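Local structure of acetolactate synthase isozyme 1 large subunit (Escherichia coli, 6LPI) at residues Gly15-Val20 with Tyr43-Gln48; Ile28-Gly33 with Gln51-Leu56; Gly37-Val42 with Asp173-Val178. The protein is the large subunit of a thiamine diphosphate-dependent enzyme and binds flavin-adenine dinucleotide, thiamine diphosphate and a magnesium ion. All coordinates share one frame; numbering follows the deposited sequence.

Contact 1. Residues Gly15-Val20 with Tyr43-Gln48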
loop_
_atom_site.group_PDB
_atom_site.type_symbol
_atom_site.label_atom_id
_atom_site.label_comp_id
_atom_site.label_asym_id
_atom_site.label_seq_id
_atom_site.Cartn_x
_atom_site.Cartn_y
_atom_site.Cartn_z
ATOM N N GLY B 15 -22.494 11.332 -20.474
ATOM C CA GLY B 15 -21.596 10.480 -19.701
ATOM C C GLY B 15 -20.619 11.249 -18.834
ATOM O O GLY B 15 -20.441 10.930 -17.650
ATOM N N ALA B 16 -20.002 12.296 -19.389
ATOM C CA ALA B 16 -19.070 13.108 -18.608
ATOM C C ALA B 16 -19.777 13.777 -17.426
ATOM O O ALA B 16 -19.302 13.717 -16.279
ATOM C CB ALA B 16 -18.400 14.139 -19.511
ATOM N N GLU B 17 -20.920 14.419 -17.690
ATOM C CA GLU B 17 -21.683 15.031 -16.607
ATOM C C GLU B 17 -22.117 14.002 -15.575
ATOM O O GLU B 17 -22.160 14.312 -14.378
ATOM C CB GLU B 17 -22.900 15.795 -17.153
ATOM C CG GLU B 17 -22.538 16.906 -18.123
ATOM C CD GLU B 17 -23.740 17.530 -18.797
ATOM O OE1 GLU B 17 -24.796 16.867 -18.825
ATOM O OE2 GLU B 17 -23.634 18.688 -19.278
ATOM N N PHE B 18 -22.429 12.775 -15.994
ATOM C CA PHE B 18 -22.779 11.771 -14.996
ATOM C C PHE B 18 -21.581 11.398 -14.146
ATOM O O PHE B 18 -21.725 11.150 -12.945
ATOM C CB PHE B 18 -23.343 10.506 -15.618
ATOM C CG PHE B 18 -23.590 9.437 -14.604
ATOM C CD1 PHE B 18 -24.763 9.412 -13.881
ATOM C CD2 PHE B 18 -22.620 8.490 -14.330
ATOM C CE1 PHE B 18 -24.978 8.447 -12.926
ATOM C CE2 PHE B 18 -22.828 7.536 -13.381
ATOM C CZ PHE B 18 -24.008 7.515 -12.674
ATOM N N ILE B 19 -20.405 11.288 -14.758
ATOM C CA ILE B 19 -19.221 10.954 -13.977
ATOM C C ILE B 19 -19.013 11.995 -12.891
ATOM O O ILE B 19 -18.834 11.667 -11.710
ATOM C CB ILE B 19 -17.991 10.842 -14.890
ATOM C CG1 ILE B 19 -18.055 9.568 -15.722
ATOM C CG2 ILE B 19 -16.741 10.823 -14.051
ATOM C CD1 ILE B 19 -17.319 9.701 -17.023
ATOM N N VAL B 20 -19.068 13.272 -13.274
ATOM C CA VAL B 20 -18.873 14.343 -12.301
ATOM C C VAL B 20 -19.951 14.310 -11.227
ATOM O O VAL B 20 -19.660 14.461 -10.035
ATOM C CB VAL B 20 -18.841 15.707 -13.013
ATOM C CG1 VAL B 20 -18.725 16.833 -11.984
ATOM C CG2 VAL B 20 -17.669 15.742 -13.977
ATOM N N TYR B 43 -13.472 16.805 -18.374
ATOM C CA TYR B 43 -12.962 18.086 -17.922
ATOM C C TYR B 43 -13.972 19.200 -18.187
ATOM O O TYR B 43 -14.199 20.061 -17.323
ATOM C CB TYR B 43 -11.610 18.357 -18.578
ATOM C CG TYR B 43 -10.481 17.800 -17.753
ATOM C CD1 TYR B 43 -10.056 16.475 -17.900
ATOM C CD2 TYR B 43 -9.860 18.572 -16.785
ATOM C CE1 TYR B 43 -9.022 15.952 -17.109
ATOM C CE2 TYR B 43 -8.822 18.055 -16.004
ATOM C CZ TYR B 43 -8.408 16.755 -16.176
ATOM O OH TYR B 43 -7.399 16.256 -15.387
ATOM N N ASP B 44 -14.642 19.164 -19.341
ATOM C CA ASP B 44 -15.699 20.135 -19.610
ATOM C C ASP B 44 -16.737 20.102 -18.502
ATOM O O ASP B 44 -16.975 21.110 -17.822
ATOM C CB ASP B 44 -16.357 19.842 -20.949
ATOM C CG ASP B 44 -17.095 21.023 -21.490
ATOM O OD1 ASP B 44 -16.410 21.954 -21.965
ATOM O OD2 ASP B 44 -18.344 21.026 -21.438
ATOM N N ALA B 45 -17.289 18.911 -18.241
ATOM C CA ALA B 45 -18.249 18.764 -17.156
ATOM C C ALA B 45 -17.627 19.186 -15.837
ATOM O O ALA B 45 -18.267 19.864 -15.020
ATOM C CB ALA B 45 -18.741 17.319 -17.079
ATOM N N LEU B 46 -16.354 18.852 -15.638
ATOM C CA LEU B 46 -15.751 19.143 -14.355
ATOM C C LEU B 46 -15.571 20.639 -14.155
ATOM O O LEU B 46 -15.622 21.114 -13.011
ATOM C CB LEU B 46 -14.431 18.388 -14.233
ATOM C CG LEU B 46 -13.741 18.523 -12.895
ATOM C CD1 LEU B 46 -14.614 17.793 -11.904
ATOM C CD2 LEU B 46 -12.343 17.884 -12.944
ATOM N N SER B 47 -15.461 21.407 -15.244
ATOM C CA SER B 47 -15.351 22.844 -15.059
ATOM C C SER B 47 -16.567 23.407 -14.348
ATOM O O SER B 47 -16.445 24.414 -13.643
ATOM C CB SER B 47 -15.135 23.537 -16.397
ATOM O OG SER B 47 -16.311 23.497 -17.181
ATOM N N GLN B 48 -17.717 22.735 -14.467
ATOM C CA GLN B 48 -19.005 23.222 -13.987
ATOM C C GLN B 48 -19.311 22.844 -12.544
ATOM O O GLN B 48 -20.310 23.321 -12.004
ATOM C CB GLN B 48 -20.127 22.669 -14.860
ATOM C CG GLN B 48 -20.441 23.453 -16.108
ATOM C CD GLN B 48 -21.219 22.612 -17.104
ATOM O OE1 GLN B 48 -21.332 22.968 -18.276
ATOM N NE2 GLN B 48 -21.746 21.482 -16.648
#

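Contact 2. Residues Ile28-Gly33 with Gln51-Leu56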
loop_
_atom_site.group_PDB
_atom_site.type_symbol
_atom_site.label_atom_id
_atom_site.label_comp_id
_atom_site.label_asym_id
_atom_site.label_seq_id
_atom_site.Cartn_x
_atom_site.Cartn_y
_atom_site.Cartn_z
ATOM N N ILE B 28 -16.523 13.523 -3.025
ATOM C CA ILE B 28 -15.212 13.988 -3.460
ATOM C C ILE B 28 -15.189 15.512 -3.512
ATOM O O ILE B 28 -16.067 16.150 -4.109
ATOM C CB ILE B 28 -14.845 13.350 -4.812
ATOM C CG1 ILE B 28 -14.446 11.886 -4.630
ATOM C CG2 ILE B 28 -13.729 14.096 -5.485
ATOM C CD1 ILE B 28 -15.575 10.922 -4.745
ATOM N N LYS B 29 -14.198 16.109 -2.847
ATOM C CA LYS B 29 -13.990 17.555 -2.874
ATOM C C LYS B 29 -12.785 17.950 -3.712
ATOM O O LYS B 29 -12.717 19.091 -4.168
ATOM C CB LYS B 29 -13.838 18.100 -1.434
ATOM C CG LYS B 29 -13.088 19.431 -1.257
ATOM C CD LYS B 29 -12.640 19.656 0.211
ATOM C CE LYS B 29 -11.301 20.423 0.316
ATOM N NZ LYS B 29 -10.316 19.837 1.299
ATOM N N ILE B 30 -11.863 17.022 -3.956
ATOM C CA ILE B 30 -10.636 17.265 -4.705
ATOM C C ILE B 30 -10.417 16.129 -5.685
ATOM O O ILE B 30 -10.661 14.962 -5.372
ATOM C CB ILE B 30 -9.421 17.426 -3.763
ATOM C CG1 ILE B 30 -9.670 18.511 -2.711
ATOM C CG2 ILE B 30 -8.104 17.566 -4.518
ATOM C CD1 ILE B 30 -8.572 18.601 -1.676
ATOM N N VAL B 31 -9.937 16.473 -6.870
ATOM C CA VAL B 31 -9.601 15.501 -7.902
ATOM C C VAL B 31 -8.328 15.974 -8.584
ATOM O O VAL B 31 -8.192 17.158 -8.897
ATOM C CB VAL B 31 -10.774 15.354 -8.900
ATOM C CG1 VAL B 31 -10.290 14.925 -10.267
ATOM C CG2 VAL B 31 -11.786 14.373 -8.360
ATOM N N THR B 32 -7.413 15.061 -8.876
ATOM C CA THR B 32 -6.154 15.533 -9.423
ATOM C C THR B 32 -5.825 14.766 -10.688
ATOM O O THR B 32 -5.951 13.542 -10.731
ATOM C CB THR B 32 -5.010 15.396 -8.403
ATOM O OG1 THR B 32 -3.766 15.717 -9.033
ATOM C CG2 THR B 32 -4.925 13.991 -7.906
ATOM N N GLY B 33 -5.405 15.491 -11.714
ATOM C CA GLY B 33 -5.071 14.846 -12.963
ATOM C C GLY B 33 -4.426 15.801 -13.939
ATOM O O GLY B 33 -3.914 16.855 -13.559
ATOM N N GLN B 51 -18.489 21.863 -6.434
ATOM C CA GLN B 51 -18.067 21.085 -5.278
ATOM C C GLN B 51 -16.668 20.494 -5.421
ATOM O O GLN B 51 -15.967 20.340 -4.418
ATOM C CB GLN B 51 -19.060 19.944 -5.012
ATOM C CG GLN B 51 -18.590 18.951 -3.969
ATOM C CD GLN B 51 -19.660 17.979 -3.529
ATOM O OE1 GLN B 51 -20.713 17.859 -4.158
ATOM N NE2 GLN B 51 -19.382 17.251 -2.453
ATOM N N ILE B 52 -16.241 20.155 -6.637
ATOM C CA ILE B 52 -14.988 19.444 -6.862
ATOM C C ILE B 52 -13.982 20.412 -7.472
ATOM O O ILE B 52 -14.192 20.929 -8.578
ATOM C CB ILE B 52 -15.202 18.199 -7.746
ATOM C CG1 ILE B 52 -16.285 17.307 -7.146
ATOM C CG2 ILE B 52 -13.933 17.399 -7.903
ATOM C CD1 ILE B 52 -16.632 16.124 -8.001
ATOM N N ARG B 53 -12.899 20.669 -6.740
ATOM C CA ARG B 53 -11.725 21.350 -7.276
ATOM C C ARG B 53 -10.781 20.329 -7.921
ATOM O O ARG B 53 -10.700 19.163 -7.511
ATOM C CB ARG B 53 -10.985 22.136 -6.180
ATOM C CG ARG B 53 -9.488 22.402 -6.447
ATOM C CD ARG B 53 -8.805 23.216 -5.339
ATOM N NE ARG B 53 -9.220 22.803 -4.001
ATOM C CZ ARG B 53 -8.492 22.999 -2.904
ATOM N NH1 ARG B 53 -7.311 23.604 -2.998
ATOM N NH2 ARG B 53 -8.942 22.594 -1.716
ATOM N N HIS B 54 -10.090 20.776 -8.965
ATOM C CA HIS B 54 -9.175 19.944 -9.735
ATOM C C HIS B 54 -7.763 20.483 -9.560
ATOM O O HIS B 54 -7.504 21.642 -9.876
ATOM C CB HIS B 54 -9.536 19.940 -11.222
ATOM C CG HIS B 54 -8.423 19.464 -12.098
ATOM N ND1 HIS B 54 -8.221 18.129 -12.375
ATOM C CD2 HIS B 54 -7.419 20.137 -12.711
ATOM C CE1 HIS B 54 -7.153 18.002 -13.141
ATOM N NE2 HIS B 54 -6.649 19.205 -13.361
ATOM N N ILE B 55 -6.844 19.647 -9.089
ATOM C CA ILE B 55 -5.425 19.987 -9.005
ATOM C C ILE B 55 -4.655 19.408 -10.193
ATOM O O ILE B 55 -4.699 18.194 -10.467
ATOM C CB ILE B 55 -4.835 19.556 -7.653
ATOM C CG1 ILE B 55 -5.315 20.521 -6.558
ATOM C CG2 ILE B 55 -3.327 19.537 -7.701
ATOM C CD1 ILE B 55 -6.673 20.273 -6.008
ATOM N N LEU B 56 -3.964 20.302 -10.904
ATOM C CA LEU B 56 -3.189 19.984 -12.098
ATOM C C LEU B 56 -1.787 19.547 -11.685
ATOM O O LEU B 56 -0.969 20.364 -11.239
ATOM C CB LEU B 56 -3.133 21.176 -13.045
ATOM C CG LEU B 56 -2.438 21.013 -14.390
ATOM C CD1 LEU B 56 -2.978 19.780 -15.115
ATOM C CD2 LEU B 56 -2.625 22.253 -15.233
#

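Contact 3. Residues Gly37-Val42 with Asp173-Val178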
loop_
_atom_site.group_PDB
_atom_site.type_symbol
_atom_site.label_atom_id
_atom_site.label_comp_id
_atom_site.label_asym_id
_atom_site.label_seq_id
_atom_site.Cartn_x
_atom_site.Cartn_y
_atom_site.Cartn_z
ATOM N N GLY B 37 -6.749 15.030 -24.919
ATOM C CA GLY B 37 -7.847 14.954 -25.864
ATOM C C GLY B 37 -8.967 14.031 -25.434
ATOM O O GLY B 37 -10.102 14.481 -25.224
ATOM N N SER B 38 -8.627 12.761 -25.193
ATOM C CA SER B 38 -9.619 11.713 -24.962
ATOM C C SER B 38 -10.351 11.858 -23.636
ATOM O O SER B 38 -11.344 11.150 -23.433
ATOM C CB SER B 38 -8.957 10.339 -25.030
ATOM O OG SER B 38 -7.672 10.381 -24.427
ATOM N N ILE B 39 -9.894 12.728 -22.732
ATOM C CA ILE B 39 -10.601 12.974 -21.480
ATOM C C ILE B 39 -11.169 14.386 -21.409
ATOM O O ILE B 39 -11.713 14.775 -20.358
ATOM C CB ILE B 39 -9.716 12.653 -20.256
ATOM C CG1 ILE B 39 -10.562 12.435 -19.002
ATOM C CG2 ILE B 39 -8.706 13.758 -19.992
ATOM C CD1 ILE B 39 -11.605 11.395 -19.151
ATOM N N LEU B 40 -11.041 15.181 -22.477
ATOM C CA LEU B 40 -11.514 16.564 -22.411
ATOM C C LEU B 40 -13.009 16.719 -22.137
ATOM O O LEU B 40 -13.378 17.733 -21.517
ATOM C CB LEU B 40 -11.163 17.325 -23.693
ATOM C CG LEU B 40 -9.696 17.707 -23.853
ATOM C CD1 LEU B 40 -9.523 18.768 -24.955
ATOM C CD2 LEU B 40 -9.097 18.163 -22.517
ATOM N N PRO B 41 -13.903 15.824 -22.584
ATOM C CA PRO B 41 -15.318 15.966 -22.180
ATOM C C PRO B 41 -15.535 15.974 -20.670
ATOM O O PRO B 41 -16.244 16.854 -20.161
ATOM C CB PRO B 41 -15.986 14.769 -22.862
ATOM C CG PRO B 41 -15.157 14.530 -24.059
ATOM C CD PRO B 41 -13.745 14.793 -23.627
ATOM N N VAL B 42 -14.946 15.026 -19.932
ATOM C CA VAL B 42 -15.126 15.026 -18.481
ATOM C C VAL B 42 -14.632 16.344 -17.904
ATOM O O VAL B 42 -15.308 16.978 -17.078
ATOM C CB VAL B 42 -14.418 13.814 -17.845
ATOM C CG1 VAL B 42 -14.614 13.796 -16.344
ATOM C CG2 VAL B 42 -14.978 12.545 -18.426
ATOM N N ASP B 173 -16.329 8.657 -26.790
ATOM C CA ASP B 173 -17.686 8.672 -27.336
ATOM C C ASP B 173 -18.716 8.214 -26.316
ATOM O O ASP B 173 -19.906 8.489 -26.491
ATOM C CB ASP B 173 -17.790 7.843 -28.626
ATOM C CG ASP B 173 -17.507 6.363 -28.424
ATOM O OD1 ASP B 173 -16.617 6.010 -27.621
ATOM O OD2 ASP B 173 -18.171 5.543 -29.095
ATOM N N VAL B 174 -18.292 7.536 -25.251
ATOM C CA VAL B 174 -19.199 7.284 -24.141
ATOM C C VAL B 174 -19.379 8.527 -23.283
ATOM O O VAL B 174 -20.486 8.812 -22.817
ATOM C CB VAL B 174 -18.710 6.089 -23.319
ATOM C CG1 VAL B 174 -19.498 6.004 -22.015
ATOM C CG2 VAL B 174 -18.914 4.848 -24.138
ATOM N N GLN B 175 -18.306 9.292 -23.080
ATOM C CA GLN B 175 -18.398 10.526 -22.305
ATOM C C GLN B 175 -19.317 11.564 -22.944
ATOM O O GLN B 175 -19.965 12.332 -22.222
ATOM C CB GLN B 175 -17.011 11.124 -22.117
ATOM C CG GLN B 175 -16.005 10.127 -21.629
ATOM C CD GLN B 175 -14.619 10.694 -21.595
ATOM O OE1 GLN B 175 -14.438 11.901 -21.405
ATOM N NE2 GLN B 175 -13.623 9.835 -21.780
ATOM N N THR B 176 -19.400 11.614 -24.282
ATOM C CA THR B 176 -20.178 12.665 -24.932
ATOM C C THR B 176 -21.550 12.195 -25.378
ATOM O O THR B 176 -22.343 13.012 -25.858
ATOM C CB THR B 176 -19.448 13.201 -26.173
ATOM O OG1 THR B 176 -19.059 12.111 -27.009
ATOM C CG2 THR B 176 -18.186 13.978 -25.751
ATOM N N ALA B 177 -21.853 10.915 -25.194
ATOM C CA ALA B 177 -23.201 10.393 -25.314
ATOM C C ALA B 177 -24.113 11.014 -24.250
ATOM O O ALA B 177 -23.663 11.657 -23.301
ATOM C CB ALA B 177 -23.178 8.869 -25.196
ATOM N N VAL B 178 -25.415 10.830 -24.433
ATOM C CA VAL B 178 -26.410 11.255 -23.458
ATOM C C VAL B 178 -27.297 10.052 -23.111
ATOM O O VAL B 178 -27.508 9.150 -23.930
ATOM C CB VAL B 178 -27.214 12.470 -23.983
ATOM C CG1 VAL B 178 -27.677 12.257 -25.409
ATOM C CG2 VAL B 178 -28.381 12.814 -23.071
#

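Contact 1. Residues Gly15-Val20 with Tyr43-Gln48
Val20 turns CG2 toward Ala45 by setting CG1 anti to its own backbone N (chi1 176°), which puts CG2 anti to the carbonyl carbon; Glu17, with CG also anti to the carbonyl carbon (chi1 -59°), brings that methylene to the same alanine. The methyl of Ala45 thus rests on helix 15-20 in the midst of Ala16, Glu17 and Val20. Val20 CG2 lies 3.6 Å from Ala45 CB, and Glu17 meets the same methyl through both CG and its backbone N. Ala16 adds a methyl-to-methyl touch, its CB 4.0 Å from Ala45 CB. Val20 CG2 also rests against the start of Leu46, 3.8 Å from Leu46 N. The axes of the short helical segments 15-20 and 43-47 approach to 8.2 Å at a crossing angle of -52°, consistent with alanines at the crossing. Both helices belong to the N-terminal thiamine diphosphate-binding domain, an alpha/beta fold; the far side of helix 15-25 packs through Phe18 on Pro148 and Met151 of helix 147-159. At the border, Glu17 OE2 stands 4.3 Å from Gln48 NE2, too far to bond, while Glu17 OE1 accepts from Thr14 N. The side-chain groups that meet between the helices are therefore apolar, the charged end of Glu17 lies at the border, and cohesion rests on methyl packing.

Contact 2. Residues Ile28-Gly33 with Gln51-Leu56
Ile55 O is gripped by two donors of the neighbouring strand: Gly33 N at 3.1 Å, nearly along the C=O axis, and Thr32 OG1 at 3.0 Å, standing above the carbonyl plane. Thr32 reaches it because OG1 is anti to its own backbone N (chi1 173°). Strands 30-33 and 53-56 are the two parallel strands of a beta-alpha-beta unit joined through helix 40-47, with 53-56 at the end of the six-stranded sheet in this chain. The parallel register, Ile30 with Arg53 through Gly33 with Leu56, is fixed by further backbone bonds, among them Val31 N to Arg53 O and the shorter Ile55 N to Val31 O at 2.8 Å.

On one face Ile30 and Ile55 cross obliquely, Ile30 CG2 lying 3.4 Å from Ile55 CD1, and both lean on Leu431 of helix 422-432. On the other, Val31 CG2 meets Ile52 CG2 at 3.7 Å, and Ile52 continues to Leu23 of helix 15-25. Lys29 and Arg53 run side by side and point the same way; Lys29 CE sits at the guanidinium edge, in its plane, and their like charges probably repel. Beyond Val31, the imidazole of His54, which also meets the Tyr43 ring edge-to-face, passes beside the backbone of Gly33, where no side chain intervenes, with His54 CE1 3.4 Å from Gly33 N.

Contact 3. Residues Gly37-Val42 with Asp173-Val178
Gln175 against Pro41, with Val42 beside them, forms the close-packed part of this contact; the extended glutamine chain crosses both the proline and the valine at about a right angle. Its CG is anti to the carbonyl carbon (chi1 -49°), and the amide beyond enters among Ser38, Ile39, Pro41 and Val42. Gln175 OE1 lies 3.6 Å from Pro41 CB, and within this contact the amide oxygen faces carbons of Pro41 and Val42. Its polar partner across the contact is Val42 N, at 3.5 Å a weak hydrogen bond. The stronger partner of Gln175 NE2 is Ile170 O of strand 166-171; its 3.1 Å bond to Ser38 O is weak and bent, with an N-H...O angle of 131°. Ile39 CD1 approaches from the same segment as Ser38, 3.7 Å from Gln175 NE2.

Within the alpha/beta fold, the side chain thereby connects the 3-10 turn and first turn of helix 40-47 to helix 172-175, which follows strand 166-171 of the same six-stranded parallel sheet. Val42 is backed by Ala16 and Ile19 of helix 15-25.

On the solvent side, Thr176 buries 24 Å² in the contact, against 94 Å² for Gln175. Thr176, exposed, brings only its methyl to the partly exposed proline ring, Thr176 CG2 lying 3.5 Å from Pro41 CG, the two side chains crossing at a slant. Its hydroxyl OG1 is engaged instead with Lys172 O.

All three contacts lie in the alpha/beta domain built on the six-stranded parallel sheet that includes strand 30-33. Contacts 1 and 3 share helix 40-47, with centres about 9 Å apart, and are mostly buried; Ala16 joins them, its N probably bonding Gln175 O at 2.8 Å. Contact 2 joins the edge strand 53-56 to strand 30-33, lies nearer the centre of the chain than the other two, and mixes buried apolar residues with exposed charged ones. Contacts 1 and 2, centres about 12 Å apart, touch through the Tyr43 and His54 rings. Their chemistry follows position: backbone bonds hold the strands of contact 2, methyl packing the helices of contact 1, and contact 3 combines a glutamine amide, weakly bonded across the contact, with packing on a proline.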